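Local structure of HD domain-containing protein (Aquifex aeolicus, 2HEK) at residues 315-320 against 348-353; 284-289 against 354-359; 205-210 against 341-346; 165-170 against 179-184. The protein is of unknown function, binds zinc and GDP at well-separated sites, and may hydrolyse dGTP, as some HD-domain relatives do. One frame throughout, in Å; residues are numbered along the deposited sequence.

Contact 1. Residues 315-320 against 348-353; sequences EVEKEV and PIKLYR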
# COMPACT_ATOMS: atom_id res chain seq x y z
N GLU A 315 15.34 -16.37 28.75
CA GLU A 315 15.13 -17.52 27.87
C GLU A 315 13.78 -17.37 27.19
O GLU A 315 12.75 -17.26 27.85
CB GLU A 315 15.18 -18.84 28.66
CG GLU A 315 16.53 -19.07 29.38
CD GLU A 315 16.63 -20.41 30.14
OE1 GLU A 315 15.81 -21.32 29.91
OE2 GLU A 315 17.57 -20.56 30.96
N VAL A 316 13.82 -17.33 25.86
CA VAL A 316 12.60 -17.27 25.05
C VAL A 316 12.45 -18.54 24.19
O VAL A 316 13.33 -18.86 23.39
CB VAL A 316 12.63 -16.05 24.14
CG1 VAL A 316 11.56 -16.18 23.12
CG2 VAL A 316 12.46 -14.79 24.95
N GLU A 317 11.36 -19.27 24.38
CA GLU A 317 11.08 -20.47 23.60
C GLU A 317 9.61 -20.50 23.20
O GLU A 317 8.74 -20.86 24.02
CB GLU A 317 11.49 -21.75 24.36
CG GLU A 317 13.02 -21.97 24.45
CD GLU A 317 13.45 -23.19 25.27
OE1 GLU A 317 12.59 -23.88 25.87
OE2 GLU A 317 14.67 -23.46 25.31
N LYS A 318 9.34 -20.10 21.94
CA LYS A 318 7.98 -19.86 21.42
C LYS A 318 7.61 -20.64 20.16
O LYS A 318 8.31 -20.61 19.14
CB LYS A 318 7.83 -18.37 21.12
CG LYS A 318 6.44 -17.97 20.71
CD LYS A 318 5.54 -17.90 21.94
CE LYS A 318 4.10 -17.56 21.57
NZ LYS A 318 3.32 -17.04 22.74
N GLU A 319 6.46 -21.30 20.22
CA GLU A 319 5.98 -22.14 19.13
C GLU A 319 5.33 -21.31 18.03
O GLU A 319 4.40 -20.57 18.28
CB GLU A 319 4.95 -23.16 19.65
CG GLU A 319 5.54 -24.47 20.22
CD GLU A 319 4.48 -25.55 20.38
OE1 GLU A 319 3.48 -25.31 21.10
OE2 GLU A 319 4.63 -26.63 19.76
N VAL A 320 5.81 -21.49 16.82
CA VAL A 320 5.33 -20.75 15.66
C VAL A 320 4.05 -21.41 15.12
O VAL A 320 3.20 -20.75 14.50
CB VAL A 320 6.44 -20.74 14.60
CG1 VAL A 320 5.95 -20.22 13.22
CG2 VAL A 320 7.66 -19.95 15.12
N PRO A 348 10.13 -23.93 16.26
CA PRO A 348 9.94 -22.93 17.31
C PRO A 348 11.07 -21.91 17.38
O PRO A 348 12.19 -22.16 16.92
CB PRO A 348 9.90 -23.75 18.59
CG PRO A 348 10.70 -25.00 18.25
CD PRO A 348 10.35 -25.28 16.82
N ILE A 349 10.76 -20.74 17.90
CA ILE A 349 11.79 -19.73 18.14
C ILE A 349 12.44 -20.06 19.48
O ILE A 349 11.75 -20.22 20.48
CB ILE A 349 11.16 -18.30 18.15
CG1 ILE A 349 10.56 -17.97 16.77
CG2 ILE A 349 12.17 -17.22 18.67
CD1 ILE A 349 9.42 -16.87 16.83
N LYS A 350 13.76 -20.14 19.51
CA LYS A 350 14.50 -20.39 20.77
C LYS A 350 15.61 -19.40 20.87
O LYS A 350 16.52 -19.42 20.05
CB LYS A 350 15.10 -21.81 20.76
CG LYS A 350 14.09 -22.93 20.97
CD LYS A 350 14.67 -24.30 20.55
CE LYS A 350 15.53 -24.92 21.65
NZ LYS A 350 14.68 -25.45 22.77
N LEU A 351 15.57 -18.51 21.87
CA LEU A 351 16.60 -17.50 21.99
C LEU A 351 17.02 -17.40 23.44
O LEU A 351 16.16 -17.39 24.34
CB LEU A 351 16.10 -16.12 21.50
CG LEU A 351 15.85 -15.92 19.99
CD1 LEU A 351 14.84 -14.77 19.77
CD2 LEU A 351 17.13 -15.63 19.24
N TYR A 352 18.32 -17.30 23.67
CA TYR A 352 18.83 -17.19 25.04
C TYR A 352 19.70 -15.98 25.09
O TYR A 352 20.56 -15.79 24.26
CB TYR A 352 19.64 -18.46 25.43
CG TYR A 352 18.87 -19.69 25.06
CD1 TYR A 352 19.13 -20.35 23.86
CD2 TYR A 352 17.82 -20.14 25.86
CE1 TYR A 352 18.39 -21.46 23.50
CE2 TYR A 352 17.06 -21.21 25.48
CZ TYR A 352 17.38 -21.87 24.31
OH TYR A 352 16.62 -22.94 23.93
N ARG A 353 19.43 -15.10 26.05
CA ARG A 353 20.17 -13.86 26.11
C ARG A 353 20.85 -13.71 27.45
O ARG A 353 20.29 -14.08 28.47
CB ARG A 353 19.25 -12.64 25.85
CG ARG A 353 19.16 -12.27 24.36
CD ARG A 353 18.25 -13.21 23.61
NE ARG A 353 18.01 -12.68 22.25
CZ ARG A 353 16.91 -12.01 21.88
NH1 ARG A 353 15.91 -11.80 22.75
NH2 ARG A 353 16.81 -11.57 20.62

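Contact 2. Residues 284-289 against 354-359; sequences KTLLST and IYVDRQ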
# COMPACT_ATOMS: atom_id res chain seq x y z
N LYS A 284 23.50 -4.23 29.00
CA LYS A 284 23.88 -4.41 27.61
C LYS A 284 23.92 -5.91 27.25
O LYS A 284 24.31 -6.73 28.07
CB LYS A 284 25.21 -3.71 27.39
CG LYS A 284 25.75 -3.78 25.99
CD LYS A 284 26.79 -2.69 25.79
CE LYS A 284 27.17 -2.54 24.33
NZ LYS A 284 27.98 -1.29 24.12
N THR A 285 23.49 -6.26 26.04
CA THR A 285 23.46 -7.66 25.62
C THR A 285 24.90 -8.19 25.48
O THR A 285 25.68 -7.68 24.69
CB THR A 285 22.70 -7.86 24.28
OG1 THR A 285 21.40 -7.25 24.37
CG2 THR A 285 22.52 -9.33 24.00
N LEU A 286 25.24 -9.21 26.25
CA LEU A 286 26.56 -9.84 26.11
C LEU A 286 26.49 -11.01 25.12
O LEU A 286 27.35 -11.16 24.26
CB LEU A 286 27.06 -10.31 27.48
CG LEU A 286 28.43 -11.01 27.59
CD1 LEU A 286 29.56 -10.11 27.10
CD2 LEU A 286 28.64 -11.42 29.03
N LEU A 287 25.45 -11.82 25.25
CA LEU A 287 25.26 -12.98 24.41
C LEU A 287 23.81 -13.08 23.98
O LEU A 287 22.90 -12.97 24.80
CB LEU A 287 25.63 -14.26 25.19
CG LEU A 287 25.46 -15.60 24.47
CD1 LEU A 287 26.45 -15.69 23.33
CD2 LEU A 287 25.60 -16.80 25.43
N SER A 288 23.59 -13.40 22.71
CA SER A 288 22.25 -13.69 22.21
C SER A 288 22.47 -14.89 21.34
O SER A 288 23.18 -14.82 20.34
CB SER A 288 21.64 -12.54 21.40
OG SER A 288 20.45 -12.94 20.75
N THR A 289 21.90 -16.03 21.72
CA THR A 289 22.15 -17.20 20.93
C THR A 289 20.98 -18.17 20.88
O THR A 289 20.07 -18.12 21.72
CB THR A 289 23.36 -17.96 21.49
OG1 THR A 289 23.67 -19.07 20.64
CG2 THR A 289 23.07 -18.45 22.91
N ILE A 354 22.04 -13.13 27.44
CA ILE A 354 22.69 -12.71 28.70
C ILE A 354 22.98 -11.23 28.61
O ILE A 354 23.54 -10.75 27.62
CB ILE A 354 24.02 -13.49 29.01
CG1 ILE A 354 23.75 -15.00 29.08
CG2 ILE A 354 24.64 -13.02 30.34
CD1 ILE A 354 25.04 -15.86 29.18
N TYR A 355 22.58 -10.51 29.64
CA TYR A 355 22.77 -9.07 29.69
C TYR A 355 23.65 -8.73 30.89
O TYR A 355 23.49 -9.34 31.95
CB TYR A 355 21.42 -8.40 29.94
CG TYR A 355 20.38 -8.65 28.85
CD1 TYR A 355 19.42 -9.63 29.01
CD2 TYR A 355 20.36 -7.87 27.68
CE1 TYR A 355 18.42 -9.86 28.03
CE2 TYR A 355 19.37 -8.09 26.69
CZ TYR A 355 18.42 -9.09 26.88
OH TYR A 355 17.43 -9.34 25.94
N VAL A 356 24.51 -7.72 30.75
CA VAL A 356 25.34 -7.26 31.86
C VAL A 356 25.32 -5.75 32.06
O VAL A 356 25.22 -4.99 31.10
CB VAL A 356 26.82 -7.72 31.71
CG1 VAL A 356 26.90 -9.21 31.67
CG2 VAL A 356 27.42 -7.16 30.45
N ASP A 357 25.40 -5.33 33.32
CA ASP A 357 25.62 -3.93 33.68
C ASP A 357 26.57 -3.28 32.68
O ASP A 357 27.63 -3.83 32.39
CB ASP A 357 26.19 -3.86 35.10
CG ASP A 357 26.21 -2.44 35.66
OD1 ASP A 357 25.58 -2.23 36.72
OD2 ASP A 357 26.86 -1.56 35.04
N ARG A 358 26.21 -2.12 32.15
CA ARG A 358 27.02 -1.53 31.08
C ARG A 358 28.45 -1.13 31.50
O ARG A 358 29.35 -1.04 30.65
CB ARG A 358 26.27 -0.38 30.36
CG ARG A 358 26.13 0.91 31.14
CD ARG A 358 25.71 2.04 30.20
NE ARG A 358 26.28 3.34 30.57
CZ ARG A 358 26.48 4.35 29.72
NH1 ARG A 358 26.16 4.22 28.43
NH2 ARG A 358 27.00 5.49 30.15
N GLN A 359 28.66 -0.91 32.79
CA GLN A 359 30.00 -0.63 33.33
C GLN A 359 30.95 -1.84 33.18
O GLN A 359 32.09 -1.69 32.74
CB GLN A 359 29.93 -0.20 34.80
CG GLN A 359 29.16 1.10 35.06
CD GLN A 359 28.76 1.28 36.54
OE1 GLN A 359 28.86 0.35 37.35
NE2 GLN A 359 28.32 2.48 36.88

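Contact 3. Residues 205-210 against 341-346; sequences ALENFL and PLIASL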
# COMPACT_ATOMS: atom_id res chain seq x y z
N ALA A 205 -3.54 -18.40 2.95
CA ALA A 205 -3.81 -17.32 3.92
C ALA A 205 -3.41 -17.74 5.33
O ALA A 205 -2.93 -16.91 6.10
CB ALA A 205 -5.27 -16.88 3.88
N LEU A 206 -3.61 -19.00 5.69
CA LEU A 206 -3.19 -19.48 7.04
C LEU A 206 -1.66 -19.50 7.17
O LEU A 206 -1.11 -19.06 8.17
CB LEU A 206 -3.76 -20.88 7.34
CG LEU A 206 -3.30 -21.57 8.63
CD1 LEU A 206 -3.70 -20.78 9.90
CD2 LEU A 206 -3.79 -23.05 8.70
N GLU A 207 -0.98 -20.06 6.16
CA GLU A 207 0.48 -20.00 6.08
C GLU A 207 0.96 -18.55 6.24
O GLU A 207 1.88 -18.28 7.00
CB GLU A 207 0.95 -20.58 4.71
CG GLU A 207 0.81 -22.12 4.68
CD GLU A 207 1.19 -22.77 3.35
OE1 GLU A 207 1.32 -22.06 2.34
OE2 GLU A 207 1.35 -24.02 3.35
N ASN A 208 0.36 -17.61 5.50
CA ASN A 208 0.80 -16.22 5.58
C ASN A 208 0.61 -15.67 7.01
O ASN A 208 1.47 -14.97 7.55
CB ASN A 208 0.01 -15.34 4.60
CG ASN A 208 0.34 -13.88 4.78
OD1 ASN A 208 1.47 -13.50 4.59
ND2 ASN A 208 -0.61 -13.08 5.22
N PHE A 209 -0.52 -15.99 7.61
CA PHE A 209 -0.81 -15.54 8.99
C PHE A 209 0.25 -16.03 9.98
O PHE A 209 0.78 -15.25 10.76
CB PHE A 209 -2.23 -16.01 9.38
CG PHE A 209 -2.57 -15.72 10.80
CD1 PHE A 209 -2.89 -14.44 11.20
CD2 PHE A 209 -2.48 -16.74 11.76
CE1 PHE A 209 -3.18 -14.15 12.56
CE2 PHE A 209 -2.78 -16.47 13.13
CZ PHE A 209 -3.13 -15.16 13.52
N LEU A 210 0.59 -17.32 9.93
CA LEU A 210 1.61 -17.88 10.83
C LEU A 210 3.01 -17.30 10.61
O LEU A 210 3.74 -17.09 11.57
CB LEU A 210 1.66 -19.43 10.73
CG LEU A 210 0.31 -20.09 11.07
CD1 LEU A 210 0.33 -21.53 10.56
CD2 LEU A 210 0.03 -20.02 12.62
N PRO A 341 2.86 -29.19 4.16
CA PRO A 341 4.20 -29.58 4.61
C PRO A 341 4.94 -28.38 5.26
O PRO A 341 5.69 -28.56 6.24
CB PRO A 341 4.90 -30.01 3.30
CG PRO A 341 3.76 -30.39 2.37
CD PRO A 341 2.66 -29.42 2.72
N LEU A 342 4.69 -27.16 4.77
CA LEU A 342 5.44 -26.01 5.30
C LEU A 342 5.07 -25.76 6.79
O LEU A 342 5.94 -25.67 7.67
CB LEU A 342 5.19 -24.77 4.45
CG LEU A 342 5.66 -23.48 5.15
CD1 LEU A 342 7.14 -23.44 5.12
CD2 LEU A 342 5.07 -22.22 4.56
N ILE A 343 3.78 -25.69 7.07
CA ILE A 343 3.32 -25.55 8.44
C ILE A 343 3.87 -26.70 9.32
O ILE A 343 4.32 -26.48 10.47
CB ILE A 343 1.79 -25.49 8.49
CG1 ILE A 343 1.31 -24.17 7.84
CG2 ILE A 343 1.30 -25.63 9.89
CD1 ILE A 343 -0.21 -24.02 7.81
N ALA A 344 3.84 -27.93 8.76
CA ALA A 344 4.38 -29.12 9.41
C ALA A 344 5.82 -28.92 9.83
O ALA A 344 6.29 -29.55 10.79
CB ALA A 344 4.29 -30.34 8.47
N SER A 345 6.52 -28.06 9.10
CA SER A 345 7.96 -27.88 9.26
C SER A 345 8.42 -26.63 10.04
O SER A 345 9.63 -26.51 10.35
CB SER A 345 8.57 -27.79 7.88
OG SER A 345 8.44 -26.45 7.41
N LEU A 346 7.52 -25.69 10.34
CA LEU A 346 7.89 -24.46 11.05
C LEU A 346 8.47 -24.78 12.42
O LEU A 346 7.82 -25.40 13.25
CB LEU A 346 6.68 -23.53 11.24
CG LEU A 346 6.05 -22.94 9.97
CD1 LEU A 346 4.67 -22.28 10.26
CD2 LEU A 346 7.02 -21.92 9.33

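Contact 4. Residues 165-170 against 179-184; sequences YLRRDA and FFDYDR. With GOL (glycerol), chain N.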
# COMPACT_ATOMS: atom_id res chain seq x y z
N TYR A 165 -4.00 -7.19 17.02
CA TYR A 165 -2.72 -6.67 17.50
C TYR A 165 -1.56 -6.98 16.57
O TYR A 165 -0.64 -6.16 16.47
CB TYR A 165 -2.46 -7.01 18.98
CG TYR A 165 -2.11 -8.43 19.38
CD1 TYR A 165 -1.03 -9.09 18.84
CD2 TYR A 165 -2.92 -9.09 20.31
CE1 TYR A 165 -0.74 -10.40 19.23
CE2 TYR A 165 -2.66 -10.41 20.70
CZ TYR A 165 -1.56 -11.06 20.16
OH TYR A 165 -1.27 -12.35 20.53
N LEU A 166 -1.56 -8.12 15.87
CA LEU A 166 -0.44 -8.40 14.98
C LEU A 166 -0.36 -7.34 13.90
O LEU A 166 0.71 -6.79 13.64
CB LEU A 166 -0.53 -9.79 14.32
CG LEU A 166 -0.30 -10.99 15.26
CD1 LEU A 166 -0.66 -12.28 14.47
CD2 LEU A 166 1.18 -11.00 15.79
N ARG A 167 -1.50 -7.04 13.29
CA ARG A 167 -1.59 -5.98 12.25
C ARG A 167 -1.30 -4.57 12.79
O ARG A 167 -0.59 -3.77 12.17
CB ARG A 167 -2.96 -6.04 11.52
CG ARG A 167 -3.22 -4.94 10.41
CD ARG A 167 -4.62 -5.11 9.51
NE ARG A 167 -4.51 -4.20 8.38
CZ ARG A 167 -5.31 -4.27 7.34
NH1 ARG A 167 -6.25 -5.21 7.29
NH2 ARG A 167 -5.14 -3.42 6.34
N ARG A 168 -1.87 -4.23 13.94
CA ARG A 168 -1.67 -2.90 14.49
C ARG A 168 -0.19 -2.70 14.95
O ARG A 168 0.41 -1.64 14.72
CB ARG A 168 -2.67 -2.66 15.65
CG ARG A 168 -2.70 -1.20 16.22
CD ARG A 168 -3.87 -0.98 17.27
NE ARG A 168 -5.11 -1.46 16.65
CZ ARG A 168 -5.88 -0.73 15.85
NH1 ARG A 168 -5.61 0.55 15.61
NH2 ARG A 168 -6.92 -1.31 15.28
N ASP A 169 0.37 -3.72 15.62
CA ASP A 169 1.76 -3.68 16.06
C ASP A 169 2.67 -3.49 14.85
O ASP A 169 3.57 -2.67 14.91
CB ASP A 169 2.15 -4.95 16.86
CG ASP A 169 1.39 -5.07 18.20
OD1 ASP A 169 0.71 -4.11 18.62
OD2 ASP A 169 1.48 -6.13 18.85
N ALA A 170 2.39 -4.19 13.75
CA ALA A 170 3.23 -4.09 12.53
C ALA A 170 3.09 -2.69 11.96
O ALA A 170 4.06 -2.10 11.55
CB ALA A 170 2.79 -5.09 11.50
N PHE A 179 2.88 -9.98 5.70
CA PHE A 179 1.67 -9.40 5.11
C PHE A 179 0.59 -9.48 6.19
O PHE A 179 0.24 -10.53 6.61
CB PHE A 179 1.24 -10.13 3.81
CG PHE A 179 -0.02 -9.56 3.17
CD1 PHE A 179 -0.06 -8.24 2.72
CD2 PHE A 179 -1.16 -10.34 3.02
CE1 PHE A 179 -1.23 -7.69 2.12
CE2 PHE A 179 -2.35 -9.80 2.42
CZ PHE A 179 -2.38 -8.48 1.97
N PHE A 180 0.02 -8.36 6.59
CA PHE A 180 -0.87 -8.37 7.74
C PHE A 180 -2.40 -8.08 7.52
O PHE A 180 -3.12 -7.69 8.47
CB PHE A 180 -0.27 -7.44 8.79
CG PHE A 180 1.14 -7.84 9.25
CD1 PHE A 180 2.29 -7.42 8.56
CD2 PHE A 180 1.30 -8.65 10.36
CE1 PHE A 180 3.60 -7.77 9.02
CE2 PHE A 180 2.60 -9.01 10.81
CZ PHE A 180 3.74 -8.58 10.15
N ASP A 181 -2.89 -8.30 6.30
CA ASP A 181 -4.27 -8.02 5.98
C ASP A 181 -4.98 -9.37 5.93
O ASP A 181 -4.80 -10.17 4.98
CB ASP A 181 -4.38 -7.26 4.64
CG ASP A 181 -5.85 -7.03 4.16
OD1 ASP A 181 -6.79 -7.74 4.60
OD2 ASP A 181 -6.04 -6.13 3.31
N TYR A 182 -5.80 -9.62 6.97
CA TYR A 182 -6.42 -10.93 7.13
C TYR A 182 -7.88 -11.02 6.61
O TYR A 182 -8.61 -11.88 6.98
CB TYR A 182 -6.24 -11.43 8.58
CG TYR A 182 -4.82 -11.31 9.19
CD1 TYR A 182 -4.63 -10.65 10.41
CD2 TYR A 182 -3.68 -11.79 8.52
CE1 TYR A 182 -3.36 -10.49 10.97
CE2 TYR A 182 -2.39 -11.63 9.09
CZ TYR A 182 -2.26 -10.98 10.32
OH TYR A 182 -1.03 -10.82 10.95
N ASP A 183 -8.27 -10.14 5.70
CA ASP A 183 -9.59 -10.18 5.06
C ASP A 183 -9.82 -11.52 4.36
O ASP A 183 -10.86 -12.16 4.53
CB ASP A 183 -9.66 -9.06 4.04
CG ASP A 183 -11.05 -8.73 3.63
OD1 ASP A 183 -11.59 -9.44 2.72
OD2 ASP A 183 -11.60 -7.75 4.21
N ARG A 184 -8.84 -11.94 3.57
CA ARG A 184 -8.85 -13.25 2.94
C ARG A 184 -8.95 -14.39 3.95
O ARG A 184 -9.79 -15.27 3.80
CB ARG A 184 -7.63 -13.44 2.00
CG ARG A 184 -7.57 -14.83 1.31
CD ARG A 184 -8.84 -15.14 0.48
NE ARG A 184 -8.62 -16.34 -0.32
CZ ARG A 184 -9.50 -16.88 -1.16
NH1 ARG A 184 -10.68 -16.31 -1.35
NH2 ARG A 184 -9.17 -17.99 -1.82
C1 GOL N . -8.42 -6.00 6.99
O1 GOL N . -9.44 -5.03 6.78
C2 GOL N . -8.99 -7.29 7.56
O2 GOL N . -10.18 -6.97 8.17
C3 GOL N . -8.11 -8.00 8.59
O3 GOL N . -6.76 -7.68 8.40

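Contact 1. Residues 315-320 against 348-353
Two groups of strand 349-353 reach one carboxylate oxygen, Glu317 OE2. Tyr352 OH is placed only 2.4 Å from Glu317 OE2, so short that the exact length is doubtful, and Lys350 NZ adds a weak hydrogen bond and salt bridge to Glu317 OE2 at 3.2 Å. The carboxylate stands nearly upright to the phenol, their planes 84° apart, with OE2 at the ring edge, close to its plane. The Lys350 chain is bent at chi3 (82°) and chi4 (74°), the last turn placing NZ beside Glu317 OE2. Farther along the same ring edge lies the aliphatic part of Glu315, its CG 3.9 Å from Tyr352 CD2.

Beneath this polar row the backbones bond in two reciprocal pairs. Val316 and Leu351 exchange N-H and C=O, Leu351 N to Val316 O being 2.7 Å, and Lys318 and Ile349 do the same, with Ile349 N 2.7 Å from Lys318 O. On the sheet face away from Glu315 and Glu317, Val316 CB and Leu351 CB are 4.4 Å apart. Past the strand end, Val320 CG2 closes on Ile349 CG1 at 3.9 Å. Phe222 and helix 203-221 cover Ile349, while Tyr292 and Phe295 of helix 292-305 meet the Tyr352 ring. The pattern is that of a regular antiparallel ladder, hydrogen-bonded pairs taking turns with non-hydrogen-bonded ones, between the central strand and an outer strand of a three-stranded sheet.

Contact 2. Residues 284-289 against 354-359
The Tyr355 ring has the carbonyl carbon of Lys284 at its edge, near its plane, while the hydroxyl of Thr285 approaches obliquely, OG1 lying 3.2 Å from Tyr355 CE2. Thr285 OG1 is anti to its own carbonyl carbon (chi1 -52°), which sets the hydroxyl by the ring. The Thr285 and Tyr355 side chains lie side by side and point the same way; the two residues form a non-hydrogen-bonded antiparallel pair.

Next to them the register slips by one residue. Ile354 O takes two N-H groups, Leu286 N at 2.7 Å and Leu287 N at 3.2 Å, so that Leu286 and Leu287 together face Ile354: a classic beta bulge. Leu286 directs CB toward the partner strand, and its CD2 meets Val356 CG1 at 3.9 Å. Leu287 CD2 and Ile354 CD1 touch at the same distance, 3.9 Å, their side chains crossing at a slant. On the other side of the Thr285-Tyr355 pair, away from the bulge, Lys284 and Val356 form a reciprocal pair, with Lys284 N 2.8 Å from Val356 O.

Strand 284-289 is an outer strand of the three-stranded sheet, laid against the central strand 349-356, whose other neighbour is 311-318. Helix 292-305 packs on Leu287 and Ile354, and helix 224-240 lies against Thr285 and Tyr355, where Lys224 O bonds Tyr355 OH.

Contact 3. Residues 205-210 against 341-346
Ile343 has CG1 anti to its carbonyl carbon (chi1 -68°), and a chi2 of 179° then extends CD1 straight out toward helix 205-210. There CD1 meets three residues in turn. Leu210 CD1 lies 3.7 Å from Ile343 CD1, Leu206 CD2 is 3.8 Å from that same methyl, and the CG of Glu207 is also 3.8 Å from it. The two leucines cross the isoleucine at about a right angle, whereas Glu207 runs over it at a slant.

Glu207 CG rests against Ile343 CG1 and CD1, and the chain, extended beyond CG, carries the carboxylate on to Leu342, whose CB is 4.1 Å from Glu207 OE2. The charge is met outside the two segments: OE1 makes a salt bridge to Arg204, and OE2 bonds Ser340 OG, which also bonds Ile343 N and so ties the glutamate to the first turn of helix 341-345. At the other end of the contact Leu346 CD1 touches Leu210 CB at 4.2 Å. Ser345 folds back on its own helix, its OG 2.6 Å from Leu342 O, which accepts Ser345 N as well. Tyr177 of the second subunit packs on Ala205 and Asn208, and Ser345 O hydrogen-bonds Ser345 OG of that subunit.

The axes of the two helical segments come within 10.6 Å at an angle of 24°, and the meeting is one of long side chains. Helix 203-221 here receives the short helix 341-345, which leads into strand 349-356; Ala336 of helix 336-339 also touches Leu206.

Contact 4. Residues 165-170 against 179-184
Ala170 CB sits over the centre of the Phe180 ring, 3.6 Å from the centroid and only 6° off the ring normal, a CH-pi contact that sets the ring face-on to the methyl. Arg167 and Phe180 slide past each other in opposite directions: the arginine, extended from CG to NE, passes Phe180 O with CB, CG and CD all lying near it, Arg167 CD being 3.2 Å from Phe180 O. That buried carbonyl has no hydrogen-bond partner in the model, but it lies over the centre of one face of the Tyr182 ring.

Farther out, Arg167 and Asp181 lie side by side and point the same way, their flat groups 34° apart; the salt bridge is long, Arg167 NH1 to Asp181 OD1 being 3.7 Å. Asp181 OD1 accepts Asp183 N at 3.0 Å, an Asx turn leading into helix 183-187. A glycerol, probably from the crystallisation liquor and doubtfully placed against Arg167, has O3 hydrogen-bonded by Tyr182 N. Leu166 crosses Tyr182 at about a right angle, CB 3.6 Å from Tyr182 OH and at the ring edge.

Helix 203-221 backs the contact: Ser212 bonds the Tyr182 hydroxyl, Met216 touches Phe180, and Tyr221 packs on Leu166 of helix 160-173.

In the fold
Contacts 1 and 2 share strand 349-356 and together make the three-stranded sheet; their centres lie about 17 Å apart, and Tyr352 N bonds Thr289 O at 2.7 Å between them. Contact 3, on helix 203-221, touches both contact 1 and contact 4, which do not touch each other. It meets contact 1 where Val320 packs on Leu210 and Leu346, and contact 4 where Asn208 ND2 bonds Phe179 O at 3.0 Å and Phe209 packs edge-to-face on Tyr182. Contact 4 is the nearest to the metal, the side chain of Leu166 being about 10 Å from the zinc ion held by His54, Asp85 and Asp161. At the far end, the Lys284 side chain of contact 2 comes within about 4 Å of a bound GDP.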